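Long-range contacts in acyl-CoA Binding Protein (Moniliophthora perniciosa, PDB 3FP5), which probably binds long-chain acyl-CoA esters and carries them within the cell, as the acyl-CoA binding proteins of its family do: residues G22-T27 with A91-S96; F34-K39 with W62-S67; A6-A11 with Q78-K83. All blocks are in the same frame, centred on the assembly; numbering follows the deposited sequence.

Contact 1. Residues G22-T27 with A91-S96; sequences GPIKPT and ADTEES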
# COMPACT_ATOMS: atom_id res chain seq x y z
N GLY A 22 3.20 -7.43 15.37
CA GLY A 22 2.09 -6.73 15.99
C GLY A 22 0.76 -7.33 15.61
O GLY A 22 0.68 -8.19 14.74
N PRO A 23 -0.31 -6.88 16.28
CA PRO A 23 -1.68 -7.35 16.03
C PRO A 23 -2.25 -6.87 14.69
O PRO A 23 -3.19 -7.48 14.17
CB PRO A 23 -2.47 -6.74 17.21
CG PRO A 23 -1.62 -5.58 17.66
CD PRO A 23 -0.23 -6.11 17.53
N ILE A 24 -1.70 -5.80 14.14
CA ILE A 24 -2.10 -5.35 12.81
C ILE A 24 -0.92 -5.54 11.87
O ILE A 24 0.01 -4.74 11.85
CB ILE A 24 -2.55 -3.87 12.81
CG1 ILE A 24 -3.74 -3.67 13.75
CG2 ILE A 24 -2.91 -3.44 11.38
CD1 ILE A 24 -4.04 -2.21 14.03
N LYS A 25 -0.96 -6.63 11.11
CA LYS A 25 0.21 -7.07 10.37
C LYS A 25 -0.14 -7.48 8.94
O LYS A 25 -0.76 -8.53 8.73
CB LYS A 25 0.88 -8.23 11.09
CG LYS A 25 2.24 -8.61 10.51
CD LYS A 25 2.74 -9.93 11.10
CE LYS A 25 4.21 -10.13 10.81
NZ LYS A 25 4.57 -9.81 9.40
N PRO A 26 0.28 -6.67 7.96
CA PRO A 26 0.10 -7.07 6.56
C PRO A 26 0.93 -8.31 6.27
O PRO A 26 2.03 -8.44 6.81
CB PRO A 26 0.68 -5.88 5.78
CG PRO A 26 0.67 -4.73 6.75
CD PRO A 26 0.95 -5.37 8.08
N THR A 27 0.40 -9.21 5.45
CA THR A 27 1.16 -10.37 5.01
C THR A 27 2.25 -9.94 4.02
O THR A 27 2.29 -8.79 3.57
CB THR A 27 0.26 -11.41 4.32
OG1 THR A 27 -0.26 -10.85 3.11
CG2 THR A 27 -0.89 -11.82 5.24
N ALA A 91 -8.43 -7.29 11.09
CA ALA A 91 -7.77 -7.28 12.40
C ALA A 91 -8.81 -7.11 13.50
O ALA A 91 -8.75 -7.78 14.54
CB ALA A 91 -6.73 -6.17 12.47
N ASP A 92 -9.74 -6.20 13.27
CA ASP A 92 -10.93 -6.09 14.10
C ASP A 92 -10.62 -5.88 15.58
O ASP A 92 -11.11 -6.60 16.46
CB ASP A 92 -11.79 -7.34 13.91
CG ASP A 92 -13.11 -7.26 14.64
OD1 ASP A 92 -13.80 -6.22 14.52
OD2 ASP A 92 -13.46 -8.23 15.34
N THR A 93 -9.78 -4.88 15.86
CA THR A 93 -9.48 -4.49 17.23
C THR A 93 -9.89 -3.03 17.43
O THR A 93 -10.20 -2.32 16.47
CB THR A 93 -7.97 -4.63 17.55
OG1 THR A 93 -7.21 -3.73 16.74
CG2 THR A 93 -7.49 -6.06 17.30
N GLU A 94 -9.92 -2.59 18.68
CA GLU A 94 -10.25 -1.19 18.93
C GLU A 94 -9.19 -0.31 18.31
O GLU A 94 -9.48 0.81 17.87
CB GLU A 94 -10.35 -0.93 20.44
CG GLU A 94 -11.56 -1.60 21.06
CD GLU A 94 -12.86 -1.02 20.53
OE1 GLU A 94 -12.90 0.21 20.28
OE2 GLU A 94 -13.83 -1.78 20.35
N GLU A 95 -7.95 -0.80 18.27
CA GLU A 95 -6.87 -0.05 17.64
C GLU A 95 -7.11 0.08 16.13
O GLU A 95 -7.02 1.18 15.58
CB GLU A 95 -5.51 -0.72 17.90
CG GLU A 95 -4.34 -0.01 17.23
CD GLU A 95 -3.00 -0.69 17.47
OE1 GLU A 95 -2.99 -1.78 18.10
OE2 GLU A 95 -1.96 -0.14 17.05
N SER A 96 -7.44 -1.02 15.47
CA SER A 96 -7.71 -0.97 14.03
C SER A 96 -8.94 -0.10 13.73
O SER A 96 -8.96 0.61 12.73
CB SER A 96 -7.83 -2.37 13.41
OG SER A 96 -9.06 -3.00 13.72

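Contact 2. Residues F34-K39 with W62-S67; sequences FYKYFK and WDAWKS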
# COMPACT_ATOMS: atom_id res chain seq x y z
N PHE A 34 0.89 -3.16 -1.21
CA PHE A 34 1.10 -1.78 -0.78
C PHE A 34 2.25 -1.14 -1.56
O PHE A 34 2.15 0.02 -1.97
CB PHE A 34 1.41 -1.71 0.72
CG PHE A 34 0.20 -1.84 1.61
CD1 PHE A 34 -0.93 -1.05 1.41
CD2 PHE A 34 0.22 -2.72 2.69
CE1 PHE A 34 -2.04 -1.17 2.26
CE2 PHE A 34 -0.88 -2.84 3.54
CZ PHE A 34 -2.01 -2.06 3.32
N TYR A 35 3.33 -1.88 -1.75
CA TYR A 35 4.51 -1.34 -2.43
C TYR A 35 4.15 -0.90 -3.84
O TYR A 35 4.46 0.22 -4.26
CB TYR A 35 5.65 -2.36 -2.51
CG TYR A 35 6.86 -1.81 -3.25
CD1 TYR A 35 7.74 -0.95 -2.61
CD2 TYR A 35 7.07 -2.09 -4.60
CE1 TYR A 35 8.83 -0.41 -3.28
CE2 TYR A 35 8.16 -1.56 -5.28
CZ TYR A 35 9.04 -0.72 -4.62
OH TYR A 35 10.11 -0.19 -5.28
N LYS A 36 3.50 -1.79 -4.58
CA LYS A 36 3.28 -1.54 -6.00
C LYS A 36 2.38 -0.32 -6.19
O LYS A 36 2.65 0.53 -7.04
CB LYS A 36 2.75 -2.79 -6.73
CG LYS A 36 1.28 -3.13 -6.49
CD LYS A 36 0.97 -4.54 -6.97
CE LYS A 36 -0.51 -4.86 -6.83
NZ LYS A 36 -0.81 -6.31 -7.05
N TYR A 37 1.35 -0.19 -5.35
CA TYR A 37 0.47 0.97 -5.48
C TYR A 37 1.07 2.23 -4.87
O TYR A 37 0.77 3.34 -5.31
CB TYR A 37 -0.94 0.67 -4.95
CG TYR A 37 -1.71 -0.19 -5.92
CD1 TYR A 37 -1.96 0.24 -7.22
CD2 TYR A 37 -2.16 -1.46 -5.55
CE1 TYR A 37 -2.66 -0.54 -8.12
CE2 TYR A 37 -2.84 -2.27 -6.45
CZ TYR A 37 -3.09 -1.80 -7.74
OH TYR A 37 -3.77 -2.57 -8.65
N PHE A 38 1.94 2.08 -3.86
CA PHE A 38 2.66 3.23 -3.36
C PHE A 38 3.52 3.86 -4.46
O PHE A 38 3.46 5.07 -4.67
CB PHE A 38 3.53 2.89 -2.15
CG PHE A 38 4.39 4.04 -1.71
CD1 PHE A 38 3.87 5.04 -0.90
CD2 PHE A 38 5.71 4.13 -2.12
CE1 PHE A 38 4.66 6.11 -0.50
CE2 PHE A 38 6.50 5.20 -1.73
CZ PHE A 38 5.98 6.19 -0.92
N LYS A 39 4.30 3.05 -5.16
CA LYS A 39 5.11 3.56 -6.26
C LYS A 39 4.23 4.13 -7.36
O LYS A 39 4.48 5.23 -7.85
CB LYS A 39 6.03 2.46 -6.80
CG LYS A 39 6.95 1.90 -5.75
CD LYS A 39 7.88 2.98 -5.21
CE LYS A 39 8.86 3.43 -6.28
NZ LYS A 39 9.98 4.22 -5.67
N TRP A 62 10.11 -4.91 -7.96
CA TRP A 62 10.03 -4.39 -9.32
C TRP A 62 8.90 -5.07 -10.09
O TRP A 62 8.08 -4.41 -10.75
CB TRP A 62 11.36 -4.59 -10.04
CG TRP A 62 11.43 -3.90 -11.37
CD1 TRP A 62 11.91 -2.65 -11.62
CD2 TRP A 62 10.97 -4.42 -12.62
NE1 TRP A 62 11.79 -2.36 -12.96
CE2 TRP A 62 11.22 -3.43 -13.60
CE3 TRP A 62 10.38 -5.62 -13.02
CZ2 TRP A 62 10.90 -3.61 -14.94
CZ3 TRP A 62 10.06 -5.80 -14.36
CH2 TRP A 62 10.33 -4.80 -15.30
N ASP A 63 8.85 -6.40 -10.01
CA ASP A 63 7.80 -7.16 -10.69
C ASP A 63 6.40 -6.66 -10.29
O ASP A 63 5.53 -6.49 -11.15
CB ASP A 63 7.94 -8.65 -10.38
CG ASP A 63 9.12 -9.27 -11.10
OD1 ASP A 63 9.66 -8.64 -12.03
OD2 ASP A 63 9.52 -10.40 -10.72
N ALA A 64 6.20 -6.44 -9.00
CA ALA A 64 4.91 -5.94 -8.51
C ALA A 64 4.57 -4.59 -9.11
O ALA A 64 3.48 -4.39 -9.65
CB ALA A 64 4.90 -5.86 -6.99
N TRP A 65 5.52 -3.66 -9.03
CA TRP A 65 5.36 -2.34 -9.62
C TRP A 65 5.07 -2.42 -11.13
O TRP A 65 4.13 -1.78 -11.62
CB TRP A 65 6.60 -1.48 -9.33
CG TRP A 65 6.45 -0.04 -9.68
CD1 TRP A 65 5.31 0.61 -10.02
CD2 TRP A 65 7.49 0.94 -9.70
NE1 TRP A 65 5.57 1.95 -10.26
CE2 TRP A 65 6.91 2.17 -10.07
CE3 TRP A 65 8.87 0.90 -9.44
CZ2 TRP A 65 7.65 3.35 -10.19
CZ3 TRP A 65 9.60 2.07 -9.56
CH2 TRP A 65 9.00 3.27 -9.94
N LYS A 66 5.86 -3.21 -11.85
CA LYS A 66 5.67 -3.38 -13.29
C LYS A 66 4.25 -3.88 -13.58
O LYS A 66 3.63 -3.46 -14.56
CB LYS A 66 6.73 -4.33 -13.86
CG LYS A 66 6.52 -4.70 -15.34
CD LYS A 66 6.72 -3.51 -16.25
CE LYS A 66 6.76 -3.91 -17.72
NZ LYS A 66 7.20 -2.76 -18.54
N SER A 67 3.73 -4.74 -12.71
CA SER A 67 2.42 -5.35 -12.94
C SER A 67 1.24 -4.36 -12.91
O SER A 67 0.14 -4.69 -13.36
CB SER A 67 2.18 -6.51 -11.98
OG SER A 67 1.81 -6.06 -10.68
O HOH W 1 -0.52 -6.74 -9.77

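Contact 3. Residues A6-A11 with Q78-K83; sequences AKFDKA and QKYVEK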
# COMPACT_ATOMS: atom_id res chain seq x y z
N ALA A 6 -5.15 12.96 0.09
CA ALA A 6 -5.07 13.09 1.55
C ALA A 6 -5.33 11.75 2.24
O ALA A 6 -4.63 11.38 3.20
CB ALA A 6 -6.05 14.15 2.05
N LYS A 7 -6.35 11.03 1.77
CA LYS A 7 -6.63 9.73 2.38
C LYS A 7 -5.52 8.72 2.07
O LYS A 7 -5.13 7.92 2.93
CB LYS A 7 -8.00 9.20 1.95
CG LYS A 7 -9.16 9.91 2.65
CD LYS A 7 -10.48 9.25 2.30
CE LYS A 7 -11.66 10.10 2.76
NZ LYS A 7 -11.68 10.30 4.23
N PHE A 8 -4.99 8.77 0.85
CA PHE A 8 -3.81 7.97 0.52
C PHE A 8 -2.64 8.29 1.46
O PHE A 8 -2.02 7.39 2.01
CB PHE A 8 -3.40 8.21 -0.94
CG PHE A 8 -2.07 7.62 -1.30
CD1 PHE A 8 -1.93 6.26 -1.50
CD2 PHE A 8 -0.94 8.44 -1.43
CE1 PHE A 8 -0.68 5.70 -1.84
CE2 PHE A 8 0.31 7.90 -1.77
CZ PHE A 8 0.44 6.53 -1.98
N ASP A 9 -2.36 9.58 1.65
CA ASP A 9 -1.21 9.96 2.47
C ASP A 9 -1.40 9.49 3.93
O ASP A 9 -0.46 9.02 4.57
CB ASP A 9 -0.97 11.47 2.40
CG ASP A 9 -0.44 11.92 1.03
OD1 ASP A 9 0.04 11.07 0.26
OD2 ASP A 9 -0.49 13.12 0.74
N LYS A 10 -2.63 9.58 4.43
CA LYS A 10 -2.90 9.08 5.79
C LYS A 10 -2.69 7.56 5.86
O LYS A 10 -2.07 7.05 6.81
CB LYS A 10 -4.33 9.47 6.22
CG LYS A 10 -4.71 9.05 7.65
CD LYS A 10 -3.70 9.54 8.72
CE LYS A 10 -3.66 11.05 8.81
NZ LYS A 10 -2.80 11.57 9.92
N ALA A 11 -3.17 6.84 4.87
CA ALA A 11 -2.97 5.39 4.80
C ALA A 11 -1.48 5.03 4.81
O ALA A 11 -1.07 4.10 5.51
CB ALA A 11 -3.66 4.80 3.57
N GLN A 78 -6.80 4.64 -4.48
CA GLN A 78 -7.97 3.89 -4.06
C GLN A 78 -7.60 2.47 -3.62
O GLN A 78 -8.01 2.01 -2.55
CB GLN A 78 -8.99 3.84 -5.19
CG GLN A 78 -10.23 3.06 -4.82
CD GLN A 78 -11.13 2.81 -6.00
OE1 GLN A 78 -10.71 2.95 -7.16
NE2 GLN A 78 -12.37 2.43 -5.73
N LYS A 79 -6.83 1.78 -4.45
CA LYS A 79 -6.42 0.41 -4.17
C LYS A 79 -5.59 0.32 -2.88
O LYS A 79 -5.76 -0.62 -2.10
CB LYS A 79 -5.63 -0.15 -5.35
CG LYS A 79 -6.48 -0.37 -6.59
CD LYS A 79 -7.68 -1.23 -6.26
CE LYS A 79 -8.49 -1.57 -7.50
NZ LYS A 79 -9.74 -2.32 -7.15
N TYR A 80 -4.71 1.29 -2.67
CA TYR A 80 -3.84 1.31 -1.50
C TYR A 80 -4.70 1.50 -0.23
O TYR A 80 -4.61 0.71 0.73
CB TYR A 80 -2.80 2.43 -1.63
CG TYR A 80 -1.72 2.40 -0.57
CD1 TYR A 80 -0.43 1.95 -0.86
CD2 TYR A 80 -1.98 2.83 0.72
CE1 TYR A 80 0.57 1.93 0.13
CE2 TYR A 80 -1.00 2.82 1.70
CZ TYR A 80 0.26 2.36 1.41
OH TYR A 80 1.22 2.36 2.41
N VAL A 81 -5.53 2.53 -0.25
CA VAL A 81 -6.40 2.81 0.91
C VAL A 81 -7.32 1.63 1.20
O VAL A 81 -7.44 1.17 2.34
CB VAL A 81 -7.23 4.10 0.70
CG1 VAL A 81 -8.32 4.22 1.79
CG2 VAL A 81 -6.31 5.32 0.68
N GLU A 82 -7.96 1.11 0.16
CA GLU A 82 -8.87 -0.01 0.33
C GLU A 82 -8.20 -1.27 0.89
O GLU A 82 -8.80 -1.98 1.71
CB GLU A 82 -9.60 -0.30 -0.98
CG GLU A 82 -10.68 0.72 -1.27
CD GLU A 82 -11.38 0.46 -2.58
OE1 GLU A 82 -10.93 -0.44 -3.32
OE2 GLU A 82 -12.38 1.16 -2.85
N LYS A 83 -6.97 -1.55 0.47
CA LYS A 83 -6.24 -2.69 1.02
C LYS A 83 -6.00 -2.51 2.52
O LYS A 83 -6.14 -3.46 3.30
CB LYS A 83 -4.91 -2.90 0.31
CG LYS A 83 -4.09 -4.06 0.87
CD LYS A 83 -4.88 -5.36 0.83
CE LYS A 83 -5.08 -5.82 -0.61
NZ LYS A 83 -5.79 -7.12 -0.67

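Contact 1. Residues G22-T27 with A91-S96
A capping box at the start of helix 94-105 receives the side chain of Ile24, which reaches it from the loop between helices 5-17 and 28-42 and ends against Ser96 and Glu95. The methyl CD1 of Ile24 lies 3.8 Å from CB of Ser96 and 3.9 Å from CG of Glu95. Nearer the loop backbone, CG1 of Ile24 sits 4.1 Å from CB of Ala91, the last residue of helix 73-91. CG1 stands anti to the carbonyl carbon (chi1 -59°), and from there CD1 extends to the helix start, so one branch of the isoleucine bridges the end of one helix and the beginning of the next.

Asp92, with positive phi, breaks the helical course between the two. The box itself is reciprocal: Ser96 N donates to Thr93 OG1 at 3.0 Å, and Thr93 N donates to Ser96 OG at 2.9 Å with an N-H...acceptor angle of 159°. Ser96 OG also bonds to Leu88 O, which ties the cap back to the preceding helix. The turn between helices 73-91 and 94-105 leads into a fifth, C-terminal helix, beyond the four of the usual acyl-CoA binding protein bundle.

No hydrogen bond joins the two segments, and the 221 Å² they bury together comes from van der Waals contact. At the margin the Pro23 ring and the Glu95 side chain cross at about a right angle, with Pro23 CG 4.1 Å from Glu95 OE1. Ile24 also touches Leu18 in its own loop.

Contact 2. Residues F34-K39 with W62-S67
Helices 34-39 and 62-66 approach to 8.1 Å between axes at a signed crossing angle of -56°, and the nearest alpha carbons, those of Lys36 and Trp65, are 4.3 Å apart. Lys39 and Trp65 make the main side-chain contact. CB of Lys39 lies 3.4 Å from the centroid of the five-membered indole ring and 12° off its normal, a CH-pi contact over the face. Bends at chi2 and chi3 fold the lysine back over the six-membered ring, where CE comes to 3.6 Å from Trp65 CZ3. The indole nitrogen of Trp65 donates to Gly44 O, a bond that should help fix the ring's rotation.

Lys36 approaches the other helix through its CB, 3.8 Å from CB of Ala64 and 3.4 Å from Ala64 O. Its chain then runs extended past Ser67 to a water that accepts from Lys36 NZ at 2.8 Å and donates to Ser67 OG. Ser67 OG in turn donates to Ala64 O, with a C=O...donor angle of 130°. The serine hydroxyl thus bonds both to the water and to a backbone carbonyl of its own segment.

Helix 28-42 has other neighbours beyond this pair: Phe34 packs on Leu84 and Ile87 of helix 73-91, and Phe38 on Phe8 and Val12 of helix 5-17, while Tyr35, Lys36 and Lys39 of the same helix meet helix 56-66, Tyr35 through CE2 against CB of Trp65.

Contact 3. Residues A6-A11 with Q78-K83
Phe8 and Tyr80 meet edge-to-face where helices 6-11 and 78-83 cross at 47°, their axes 9.0 Å apart. The tyrosine can be followed outward from its backbone. CB lies in the plane of the Phe8 ring, at its edge, 3.9 Å from Phe8 CD1. CG is anti to the backbone N (chi1 -171°) and has Phe8 CE1 above it at 3.7 Å; Phe8 CE1 is also 3.9 Å from Tyr80 CD1. The Phe8 edge therefore bears on the near part of the tyrosine face, offset toward the rim, with ring centroids 5.1 Å apart and planes at 72°. Farther along, CD2 and CE2 take Ala11 CB at the ring edge, the latter at 3.8 Å. At the tip, OH hydrogen-bonds to a bound MES molecule, probably from the crystallisation liquor.

Val81 fills the next position on the same helix. Its CG2 touches the backbone of the first helix, 3.6 Å from Phe8 CA, and also reaches CB of Ala11. The small alanine lies against both Tyr80 and Val81.

Within the four-helix bundle of the family this is a buried joint of its first and fourth helices. No hydrogen bond crosses between the segments, so cohesion rests on aromatic and aliphatic contact, while the Tyr80 hydroxyl finds its hydrogen-bond partner outside the two segments, in the MES.

In the fold
Contacts 2 and 3 meet directly, their centres 15 Å apart: Phe34 O lies 3.2 Å from Tyr80 CE1, and Tyr37 CE2 lies 3.7 Å from Lys79 CB. Helices 28-42 and 73-91 thus share an interface, with the two contacts on opposite sides of the chain's centre. Bound MES, probably from the crystallisation liquor, comes within about 3 Å of the Tyr80 side chain and about 4 Å of that of Lys39, at places that may mark a pocket. Contact 1 is about 23 Å from contact 2 between centres, yet Pro26 CG touches Phe34 CE2 at 4.0 Å. Contacts 1 and 3 do not touch; their nearest atoms are about 7 Å apart.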